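PDB 4FTD: uncharacterized protein from Bacteroides eggerthii, which is of unknown function but is probably involved in carbohydrate metabolism, combining a six-bladed beta-propeller with an immunoglobulin-like domain. Local coordinates for residues N252-G257 with V302-D307; V345-E350 with Y416-D421; L353-A358 with E371-T376; D426-L431 with I442-I447. All blocks are in the same frame, centred on the assembly; numbering follows the deposited sequence. Where two conformers were deposited one is given.

Contact 1 (N252-G257 with V302-D307); sequences NIDENG and VYRVGD
Asn252 holds CG anti to its own carbonyl carbon (chi1 -67°), and a chi2 of -82° places OD1 beside the backbone of Tyr303 and Arg304. The carboxamide then works as a two-pronged clamp on the neighbouring strand. OD1 accepts from Arg304 N at 2.9 Å in an almost straight bond (175° at the hydrogen), the donor standing above the carbonyl plane. ND2 gives its proton to Val302 O at 3.0 Å, with that oxygen close to the amide plane. Tyr303 lies between the two bonded residues; its CD1 presents a ring edge to OD1 of Asn252 at 3.5 Å.

Farther along, Arg304 sets CG anti to its backbone N and stays extended as far as NE; the guanidinium lies with NH1 4.2 Å from Asp254 OD2, the two side chains crossing obliquely, short of a salt bridge. A water accepts from Arg304 NH1 at 2.7 Å and donates only a weak, long bond to Asn252 O. The firmer partners lie close by: Thr308 O for Arg304 NE, and Asn258 N for Asp254 OD1. One side-chain amide thus ties together the first strands of two successive four-stranded blades, an inter-blade bridge within the beta-propeller.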
# COMPACT_ATOMS: atom_id res chain seq x y z
N ASN A 252 1.03 11.19 12.87
CA ASN A 252 0.22 10.03 13.24
C ASN A 252 -1.03 10.55 13.99
O ASN A 252 -0.98 10.75 15.16
CB ASN A 252 1.03 9.11 14.15
CG ASN A 252 2.19 8.47 13.43
OD1 ASN A 252 2.01 7.47 12.73
ND2 ASN A 252 3.36 9.08 13.53
N ILE A 253 -2.10 10.84 13.29
CA ILE A 253 -3.27 11.42 13.90
C ILE A 253 -4.44 10.55 13.47
O ILE A 253 -4.69 10.38 12.29
CB ILE A 253 -3.44 12.88 13.52
CG1 ILE A 253 -2.21 13.70 13.88
CG2 ILE A 253 -4.72 13.43 14.10
CD1 ILE A 253 -2.21 15.11 13.27
N ASP A 254 -5.16 10.03 14.46
CA ASP A 254 -6.26 9.09 14.23
C ASP A 254 -7.56 9.81 13.88
O ASP A 254 -7.58 11.04 13.75
CB ASP A 254 -6.40 8.12 15.42
CG ASP A 254 -6.96 8.75 16.67
OD1 ASP A 254 -7.60 9.83 16.66
OD2 ASP A 254 -6.74 8.11 17.72
N GLU A 255 -8.66 9.07 13.75
CA GLU A 255 -9.89 9.66 13.26
C GLU A 255 -10.49 10.63 14.27
O GLU A 255 -11.23 11.52 13.88
CB GLU A 255 -10.89 8.59 12.83
CG GLU A 255 -11.47 7.79 13.96
CD GLU A 255 -12.29 6.61 13.47
OE1 GLU A 255 -12.56 6.52 12.25
OE2 GLU A 255 -12.68 5.78 14.33
N ASN A 256 -10.14 10.47 15.55
CA ASN A 256 -10.56 11.42 16.58
C ASN A 256 -9.60 12.60 16.74
O ASN A 256 -9.79 13.39 17.64
CB ASN A 256 -10.72 10.72 17.91
CG ASN A 256 -11.58 9.48 17.80
OD1 ASN A 256 -12.66 9.53 17.22
ND2 ASN A 256 -11.09 8.37 18.31
N GLY A 257 -8.59 12.72 15.88
CA GLY A 257 -7.63 13.84 15.98
C GLY A 257 -6.59 13.68 17.09
O GLY A 257 -5.99 14.65 17.56
N VAL A 302 8.62 7.51 11.39
CA VAL A 302 8.05 6.69 12.45
C VAL A 302 6.51 6.71 12.29
O VAL A 302 5.87 7.75 12.53
CB VAL A 302 8.44 7.20 13.88
CG1 VAL A 302 7.78 6.33 14.96
CG2 VAL A 302 9.97 7.18 14.11
N TYR A 303 5.92 5.59 11.89
CA TYR A 303 4.48 5.50 11.62
C TYR A 303 3.81 4.35 12.37
O TYR A 303 4.28 3.19 12.38
CB TYR A 303 4.17 5.38 10.11
CG TYR A 303 4.34 6.68 9.34
CD1 TYR A 303 3.52 7.77 9.58
CD2 TYR A 303 5.28 6.81 8.36
CE1 TYR A 303 3.69 8.97 8.93
CE2 TYR A 303 5.46 7.99 7.70
CZ TYR A 303 4.66 9.07 7.96
OH TYR A 303 4.86 10.24 7.27
N ARG A 304 2.71 4.70 13.02
CA ARG A 304 1.89 3.79 13.82
C ARG A 304 1.35 2.63 13.00
O ARG A 304 0.92 2.81 11.90
CB ARG A 304 0.73 4.56 14.44
CG ARG A 304 -0.01 3.82 15.54
CD ARG A 304 -0.96 4.76 16.26
NE ARG A 304 -1.75 4.02 17.23
CZ ARG A 304 -2.83 4.49 17.87
NH1 ARG A 304 -3.29 5.72 17.65
NH2 ARG A 304 -3.47 3.70 18.73
N VAL A 305 1.42 1.44 13.56
CA VAL A 305 0.85 0.24 12.95
C VAL A 305 -0.62 0.17 13.35
O VAL A 305 -0.92 -0.06 14.51
CB VAL A 305 1.58 -1.00 13.45
CG1 VAL A 305 0.91 -2.29 12.95
CG2 VAL A 305 3.01 -0.92 12.97
N GLY A 306 -1.52 0.42 12.41
CA GLY A 306 -2.95 0.33 12.67
C GLY A 306 -3.40 1.22 13.82
O GLY A 306 -2.95 2.36 13.92
N ASP A 307 -4.24 0.68 14.71
CA ASP A 307 -4.65 1.42 15.89
C ASP A 307 -3.98 0.76 17.11
O ASP A 307 -4.54 0.78 18.18
CB ASP A 307 -6.20 1.45 16.01
O HOH W 1 -2.69 8.09 16.53

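Contact 2 (V345-E350 with Y416-D421); sequences VTFNEE and YYIEKD
Val345 and Phe347 meet Tyr416 and Ile418 where the innermost strands of two adjacent blades of the beta-propeller run side by side. The strand segments are nearly parallel, 16° apart, but their axes come no closer than 9.0 Å, so the junction depends on the fit of side chains rather than on sheet pairing.

The first bump is the CG2 methyl of Val345. It sits over one face of the Tyr416 ring, 3.7 Å from the centroid and 17° off the ring normal, a CH-pi contact displaced somewhat toward CD1. The other branch of the valine, CG1, comes to the same face on its CD2 side, with Tyr416 CD2 at 4.0 Å, so both methyls of the valine rest on one face of the ring.

Ile418 supplies the second bump, pushed into the hollow between Val345 and Phe347. A chi2 of 175° extends CD1 of Ile418 to 3.3 Å from Thr346 O, while its CG2 lies in the plane of the Phe347 ring, at the edge, 4.0 Å from CD1 of that ring. Phe347 thus meets the isoleucine edge-on, and Asn348 CB rests over one face of the Phe347 ring, toward the rim. Leu429, from the next strand of the blade that begins with 412-420, touches both Val345 and Phe347 and continues the apolar layer.

At the margin, polar groups join through solvent: a single water accepts from Thr346 N at 2.8 Å and is hydrogen-bonded to Tyr416 OH at 3.1 Å.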
# COMPACT_ATOMS: atom_id res chain seq x y z
N VAL A 345 -0.72 -1.35 5.58
CA VAL A 345 -2.03 -1.27 4.94
C VAL A 345 -2.73 -2.61 5.03
O VAL A 345 -2.15 -3.61 4.59
CB VAL A 345 -1.85 -0.96 3.42
CG1 VAL A 345 -3.19 -0.84 2.72
CG2 VAL A 345 -1.05 0.30 3.23
N THR A 346 -3.94 -2.65 5.60
CA THR A 346 -4.76 -3.86 5.61
C THR A 346 -5.84 -3.70 4.54
O THR A 346 -6.57 -2.72 4.55
CB THR A 346 -5.42 -4.14 6.96
OG1 THR A 346 -4.39 -4.30 7.94
CG2 THR A 346 -6.29 -5.43 6.91
N PHE A 347 -5.95 -4.68 3.64
CA PHE A 347 -6.84 -4.59 2.50
C PHE A 347 -7.33 -5.96 2.06
O PHE A 347 -6.51 -6.82 1.71
CB PHE A 347 -6.13 -3.90 1.34
CG PHE A 347 -6.98 -3.75 0.11
CD1 PHE A 347 -7.94 -2.75 0.03
CD2 PHE A 347 -6.82 -4.61 -0.99
CE1 PHE A 347 -8.74 -2.61 -1.11
CE2 PHE A 347 -7.62 -4.49 -2.12
CZ PHE A 347 -8.58 -3.48 -2.18
N ASN A 348 -8.66 -6.14 2.06
CA ASN A 348 -9.31 -7.37 1.60
C ASN A 348 -8.62 -8.62 2.17
O ASN A 348 -8.24 -9.57 1.44
CB ASN A 348 -9.36 -7.38 0.05
CG ASN A 348 -10.29 -8.45 -0.52
OD1 ASN A 348 -11.31 -8.78 0.07
ND2 ASN A 348 -9.92 -8.98 -1.70
N GLU A 349 -8.44 -8.59 3.49
CA GLU A 349 -7.86 -9.69 4.28
C GLU A 349 -6.38 -9.97 4.06
O GLU A 349 -5.87 -10.98 4.53
CB GLU A 349 -8.71 -10.94 4.14
CG GLU A 349 -10.17 -10.67 4.50
CD GLU A 349 -11.05 -11.87 4.33
OE1 GLU A 349 -10.69 -12.94 4.87
OE2 GLU A 349 -12.09 -11.75 3.64
N GLU A 350 -5.67 -9.06 3.41
CA GLU A 350 -4.21 -9.13 3.33
C GLU A 350 -3.61 -7.91 4.01
O GLU A 350 -4.31 -6.97 4.29
CB GLU A 350 -3.75 -9.28 1.89
CG GLU A 350 -4.02 -10.69 1.36
CD GLU A 350 -3.19 -11.05 0.14
OE1 GLU A 350 -2.70 -10.17 -0.61
OE2 GLU A 350 -3.03 -12.25 -0.05
N TYR A 416 -2.05 6.24 1.48
CA TYR A 416 -2.96 5.34 0.78
C TYR A 416 -4.37 5.68 1.10
O TYR A 416 -4.63 6.35 2.10
CB TYR A 416 -2.66 3.88 1.16
CG TYR A 416 -2.97 3.54 2.59
CD1 TYR A 416 -2.02 3.73 3.60
CD2 TYR A 416 -4.22 3.01 2.95
CE1 TYR A 416 -2.32 3.43 4.92
CE2 TYR A 416 -4.52 2.70 4.26
CZ TYR A 416 -3.56 2.91 5.23
OH TYR A 416 -3.87 2.61 6.49
N TYR A 417 -5.28 5.16 0.28
CA TYR A 417 -6.71 5.31 0.42
C TYR A 417 -7.40 4.03 -0.08
O TYR A 417 -7.04 3.50 -1.14
CB TYR A 417 -7.19 6.50 -0.41
CG TYR A 417 -8.68 6.63 -0.48
CD1 TYR A 417 -9.40 7.10 0.60
CD2 TYR A 417 -9.37 6.29 -1.66
CE1 TYR A 417 -10.78 7.22 0.54
CE2 TYR A 417 -10.76 6.41 -1.73
CZ TYR A 417 -11.45 6.87 -0.63
OH TYR A 417 -12.80 7.01 -0.68
N ILE A 418 -8.36 3.55 0.69
CA ILE A 418 -9.16 2.37 0.36
C ILE A 418 -10.56 2.79 -0.02
O ILE A 418 -11.24 3.42 0.76
CB ILE A 418 -9.19 1.38 1.54
CG1 ILE A 418 -7.76 0.84 1.74
CG2 ILE A 418 -10.21 0.25 1.28
CD1 ILE A 418 -7.53 -0.07 2.93
N GLU A 419 -10.99 2.44 -1.22
CA GLU A 419 -12.36 2.67 -1.65
C GLU A 419 -13.20 1.43 -1.30
O GLU A 419 -12.79 0.29 -1.60
CB GLU A 419 -12.36 2.95 -3.17
CG GLU A 419 -13.66 3.51 -3.75
CD GLU A 419 -13.49 3.90 -5.22
OE1 GLU A 419 -12.77 4.89 -5.51
OE2 GLU A 419 -14.07 3.21 -6.09
N LYS A 420 -14.35 1.63 -0.65
CA LYS A 420 -15.28 0.53 -0.34
C LYS A 420 -16.46 0.52 -1.32
O LYS A 420 -16.78 1.55 -1.91
CB LYS A 420 -15.75 0.65 1.11
CG LYS A 420 -14.67 0.36 2.15
CD LYS A 420 -15.18 0.50 3.58
CE LYS A 420 -14.30 -0.21 4.60
NZ LYS A 420 -14.47 -1.70 4.59
N ASP A 421 -17.10 -0.63 -1.54
CA ASP A 421 -18.28 -0.71 -2.40
C ASP A 421 -19.54 -0.31 -1.61
O ASP A 421 -19.47 0.03 -0.43
CB ASP A 421 -18.42 -2.09 -3.06
CG ASP A 421 -18.60 -3.23 -2.06
OD1 ASP A 421 -19.00 -3.02 -0.89
OD2 ASP A 421 -18.31 -4.38 -2.46
O HOH W 2 -5.04 -0.27 6.64

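Contact 3 (L353-A358 with E371-T376); sequences LLVCTA and EVYDLT
Leu353 and Val355 pair with Tyr373 and Glu371 in an antiparallel beta hairpin, formed by the second and third long strands of one propeller blade. The segment axes lie 152° apart in direction, an antiparallel course with appreciable twist. Leu353 and Tyr373 make a hydrogen-bonded pair, exchanging N-H to O bonds of 2.9 Å (Leu353 N to Tyr373 O) and 2.8 Å (Tyr373 N to Leu353 O). Val355 and Glu371 form a second such pair, and Leu354 faces Val372 between them without hydrogen bonds.

Side chains sort the two faces. Leu354 and Val372 share one, with only a loose approach between them. The other carries Leu353, Val355, Glu371 and Tyr373; here Val355 CG2 touches Glu371 CB at 3.8 Å and lies in the plane of the Tyr373 ring, at its edge, 4.0 Å from CE2. At the far end, Leu375 turns CD1 onto Leu353 CB (3.8 Å), and its side chain also packs on helix 381-390. The strand finishes in an Asx turn: Asp374 OD1 accepts from both Thr376 OG1 and Thr376 N.

Glu371 is buried, but Ser367 OG and Gln399 NE2 hydrogen-bond to its OE2. Its chain, extended beyond CG, crosses Thr357 at about a right angle, leaving OE1 of Glu371 3.4 Å from the CG2 methyl of Thr357.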
# COMPACT_ATOMS: atom_id res chain seq x y z
N LEU A 353 3.13 -3.75 3.46
CA LEU A 353 3.99 -2.65 3.87
C LEU A 353 4.22 -1.80 2.62
O LEU A 353 4.69 -2.30 1.60
CB LEU A 353 5.34 -3.14 4.41
CG LEU A 353 6.29 -2.04 4.92
CD1 LEU A 353 5.65 -1.31 6.09
CD2 LEU A 353 7.67 -2.58 5.28
N LEU A 354 3.84 -0.52 2.72
CA LEU A 354 4.02 0.50 1.69
C LEU A 354 5.24 1.32 2.14
O LEU A 354 5.29 1.78 3.30
CB LEU A 354 2.78 1.38 1.58
CG LEU A 354 2.86 2.63 0.69
CD1 LEU A 354 3.18 2.29 -0.76
CD2 LEU A 354 1.54 3.42 0.83
N VAL A 355 6.23 1.44 1.26
CA VAL A 355 7.40 2.27 1.55
C VAL A 355 7.76 3.05 0.31
O VAL A 355 7.25 2.75 -0.78
CB VAL A 355 8.63 1.44 2.00
CG1 VAL A 355 8.35 0.68 3.28
CG2 VAL A 355 9.13 0.52 0.89
N CYS A 356 8.57 4.10 0.48
CA CYS A 356 9.21 4.73 -0.68
C CYS A 356 10.70 4.70 -0.46
O CYS A 356 11.17 5.10 0.62
CB CYS A 356 8.73 6.18 -0.90
SG CYS A 356 9.32 6.90 -2.45
N THR A 357 11.46 4.23 -1.44
CA THR A 357 12.92 4.22 -1.25
C THR A 357 13.43 5.65 -1.59
O THR A 357 13.00 6.23 -2.57
CB THR A 357 13.62 3.10 -2.04
OG1 THR A 357 13.31 3.33 -3.40
CG2 THR A 357 13.15 1.64 -1.57
N ALA A 358 14.33 6.19 -0.77
CA ALA A 358 14.69 7.63 -0.81
C ALA A 358 15.76 8.03 -1.82
O ALA A 358 15.57 8.95 -2.64
CB ALA A 358 15.11 8.09 0.59
N GLU A 371 7.37 0.99 -3.16
CA GLU A 371 7.46 -0.46 -3.05
C GLU A 371 6.43 -0.98 -2.07
O GLU A 371 6.16 -0.34 -1.06
CB GLU A 371 8.89 -0.86 -2.64
CG GLU A 371 9.86 -0.66 -3.79
CD GLU A 371 11.30 -0.97 -3.48
OE1 GLU A 371 11.64 -1.29 -2.33
OE2 GLU A 371 12.11 -0.86 -4.42
N VAL A 372 5.85 -2.13 -2.40
CA VAL A 372 4.89 -2.81 -1.56
C VAL A 372 5.44 -4.20 -1.25
O VAL A 372 5.86 -4.93 -2.16
CB VAL A 372 3.53 -2.93 -2.26
CG1 VAL A 372 2.52 -3.56 -1.32
CG2 VAL A 372 3.06 -1.56 -2.71
N TYR A 373 5.43 -4.55 0.04
CA TYR A 373 5.88 -5.84 0.51
C TYR A 373 4.69 -6.57 1.09
O TYR A 373 3.82 -5.96 1.71
CB TYR A 373 6.96 -5.69 1.56
CG TYR A 373 8.23 -5.20 0.99
CD1 TYR A 373 9.19 -6.09 0.49
CD2 TYR A 373 8.48 -3.83 0.90
CE1 TYR A 373 10.36 -5.64 -0.06
CE2 TYR A 373 9.66 -3.37 0.37
CZ TYR A 373 10.59 -4.27 -0.10
OH TYR A 373 11.74 -3.78 -0.63
N ASP A 374 4.66 -7.88 0.89
CA ASP A 374 3.56 -8.71 1.41
C ASP A 374 3.85 -9.13 2.85
O ASP A 374 4.80 -9.87 3.10
CB ASP A 374 3.37 -9.94 0.55
CG ASP A 374 2.04 -10.65 0.81
OD1 ASP A 374 1.36 -10.42 1.84
OD2 ASP A 374 1.65 -11.43 -0.07
N LEU A 375 3.01 -8.67 3.79
CA LEU A 375 3.14 -9.07 5.22
C LEU A 375 1.88 -9.79 5.73
O LEU A 375 1.55 -9.73 6.92
CB LEU A 375 3.48 -7.83 6.07
CG LEU A 375 4.81 -7.13 5.83
CD1 LEU A 375 4.96 -5.98 6.84
CD2 LEU A 375 5.98 -8.11 5.94
N THR A 376 1.21 -10.53 4.83
CA THR A 376 -0.04 -11.20 5.16
C THR A 376 0.12 -12.29 6.22
O THR A 376 -0.60 -12.25 7.20
CB THR A 376 -0.71 -11.78 3.90
OG1 THR A 376 -1.02 -10.68 3.04
CG2 THR A 376 -2.00 -12.57 4.23

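Contact 4 (D426-L431 with I442-I447); sequences DAKLCL and ICEFPI
Leu431 N donates to Cys443 O at 2.8 Å in a nearly straight bond (171° at the hydrogen), and Leu431 O takes the amide proton of Cys443 in return. Leu429 and Phe445, the next hydrogen-bonded pair, two residues on, repeat the exchange, with Phe445 N to Leu429 O also 2.8 Å. The regularity fades beyond Lys428: Ile447 N reaches Ala427 O at 3.3 Å with a bent bond of 139°. On the other edge of strand 426-435, against strand 412-420, Ala427 and Lys428 both face Glu419, a classic beta bulge.

On one face, Leu431 and Phe445 cross at about a right angle, Leu431 CD1 coming to 3.9 Å from the ring atom CE1 of Phe445. This ring also meets Tyr398 and Phe116 edge-to-face. The other face is more polar. Glu444, extended beyond CG, runs past Cys430, whose SG is 3.7 Å from Glu444 OE2. In one of its two modelled conformers, Lys428 bends at chi3 and forms a salt bridge from NZ to Glu444 OE1 (3.1 Å), approaching from above the carboxylate plane; a water accepts weakly from NZ and donates to Glu444 OE2.

This hairpin forms the middle of a four-stranded blade. Strand 412-420 adds to it along 426-435, and strand 120-125, from far earlier in the chain, adds along 439-446, the velcro-like closure by which many propellers join their two ends.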
# COMPACT_ATOMS: atom_id res chain seq x y z
N ASP A 426 -14.15 -3.79 1.03
CA ASP A 426 -13.03 -3.17 0.31
C ASP A 426 -13.14 -3.51 -1.18
O ASP A 426 -13.48 -4.65 -1.52
CB ASP A 426 -11.70 -3.70 0.82
CG ASP A 426 -11.40 -3.28 2.24
OD1 ASP A 426 -12.04 -2.36 2.78
OD2 ASP A 426 -10.47 -3.88 2.81
N ALA A 427 -12.90 -2.50 -2.03
CA ALA A 427 -13.02 -2.64 -3.49
C ALA A 427 -11.77 -2.19 -4.25
O ALA A 427 -11.37 -2.86 -5.19
CB ALA A 427 -14.23 -1.86 -3.99
N LYS A 428 -11.16 -1.07 -3.85
CA LYS A 428 -10.02 -0.52 -4.56
C LYS A 428 -8.96 -0.03 -3.56
O LYS A 428 -9.28 0.68 -2.62
CB LYS A 428 -10.51 0.64 -5.45
CG LYS A 428 -9.64 0.97 -6.65
CD LYS A 428 -10.36 1.91 -7.63
CE LYS A 428 -10.35 3.37 -7.17
NZ LYS A 428 -10.94 4.27 -8.21
N LEU A 429 -7.69 -0.42 -3.79
CA LEU A 429 -6.56 0.00 -2.98
C LEU A 429 -5.77 1.02 -3.80
O LEU A 429 -5.24 0.69 -4.87
CB LEU A 429 -5.63 -1.18 -2.64
CG LEU A 429 -4.32 -0.88 -1.91
CD1 LEU A 429 -4.63 -0.23 -0.58
CD2 LEU A 429 -3.46 -2.13 -1.74
N CYS A 430 -5.63 2.22 -3.25
CA CYS A 430 -4.96 3.34 -3.92
C CYS A 430 -3.73 3.72 -3.12
O CYS A 430 -3.84 4.01 -1.94
CB CYS A 430 -5.92 4.51 -4.05
SG CYS A 430 -7.55 4.08 -4.69
N LEU A 431 -2.56 3.63 -3.75
CA LEU A 431 -1.27 3.86 -3.12
C LEU A 431 -0.63 5.09 -3.74
O LEU A 431 -0.76 5.33 -4.93
CB LEU A 431 -0.36 2.63 -3.28
CG LEU A 431 -0.95 1.29 -2.82
CD1 LEU A 431 0.09 0.21 -3.06
CD2 LEU A 431 -1.39 1.28 -1.35
N ILE A 442 0.17 7.98 -8.15
CA ILE A 442 -0.94 7.30 -7.55
C ILE A 442 -1.15 5.99 -8.33
O ILE A 442 -1.31 6.02 -9.54
CB ILE A 442 -2.22 8.13 -7.63
CG1 ILE A 442 -2.04 9.47 -6.89
CG2 ILE A 442 -3.40 7.30 -7.07
CD1 ILE A 442 -3.08 10.51 -7.27
N CYS A 443 -1.11 4.85 -7.63
CA CYS A 443 -1.31 3.53 -8.23
C CYS A 443 -2.51 2.87 -7.59
O CYS A 443 -2.53 2.70 -6.36
CB CYS A 443 -0.10 2.65 -7.97
SG CYS A 443 1.42 3.39 -8.56
N GLU A 444 -3.51 2.53 -8.40
CA GLU A 444 -4.77 1.95 -7.92
C GLU A 444 -4.87 0.51 -8.39
O GLU A 444 -4.52 0.18 -9.53
CB GLU A 444 -5.96 2.75 -8.46
CG GLU A 444 -5.89 4.25 -8.18
CD GLU A 444 -7.21 4.98 -8.41
OE1 GLU A 444 -8.04 4.50 -9.20
OE2 GLU A 444 -7.43 6.04 -7.79
N PHE A 445 -5.41 -0.34 -7.51
CA PHE A 445 -5.54 -1.77 -7.76
C PHE A 445 -6.90 -2.29 -7.33
O PHE A 445 -7.41 -1.90 -6.28
CB PHE A 445 -4.51 -2.55 -6.96
CG PHE A 445 -3.09 -2.09 -7.18
CD1 PHE A 445 -2.53 -1.09 -6.38
CD2 PHE A 445 -2.31 -2.66 -8.15
CE1 PHE A 445 -1.24 -0.68 -6.57
CE2 PHE A 445 -1.00 -2.26 -8.33
CZ PHE A 445 -0.47 -1.26 -7.54
N PRO A 446 -7.49 -3.19 -8.11
CA PRO A 446 -8.75 -3.82 -7.70
C PRO A 446 -8.51 -4.98 -6.71
O PRO A 446 -7.38 -5.41 -6.53
CB PRO A 446 -9.30 -4.36 -9.02
CG PRO A 446 -8.07 -4.70 -9.81
CD PRO A 446 -7.05 -3.65 -9.44
N ILE A 447 -9.57 -5.46 -6.06
CA ILE A 447 -9.48 -6.71 -5.31
C ILE A 447 -9.22 -7.85 -6.33
O ILE A 447 -9.64 -7.75 -7.49
CB ILE A 447 -10.72 -7.03 -4.40
CG1 ILE A 447 -12.03 -7.19 -5.20
CG2 ILE A 447 -10.87 -5.97 -3.30
CD1 ILE A 447 -13.12 -7.99 -4.49
O HOH W 3 -9.92 6.45 -6.27

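Contacts 3 and 4 are the same kind of element in adjacent blades, hairpins bound mainly by backbone pairing, which frays at one end of contact 4, and they touch where Val372 and Leu354 pack against Leu431. Contact 3 is wholly buried; contact 4 is partly so and keeps a charged face. Contacts 1 and 2 join innermost strands of different blades, and both are partly buried. Their chemistry differs: contact 1 relies on a side-chain amide gripping backbone, contact 2 on apolar interlocking with a water at its margin. Contact 2 shares one blade with contact 3 and the other with contact 4, whereas contact 1 stands apart, its centre about 16 Å from that of contact 2.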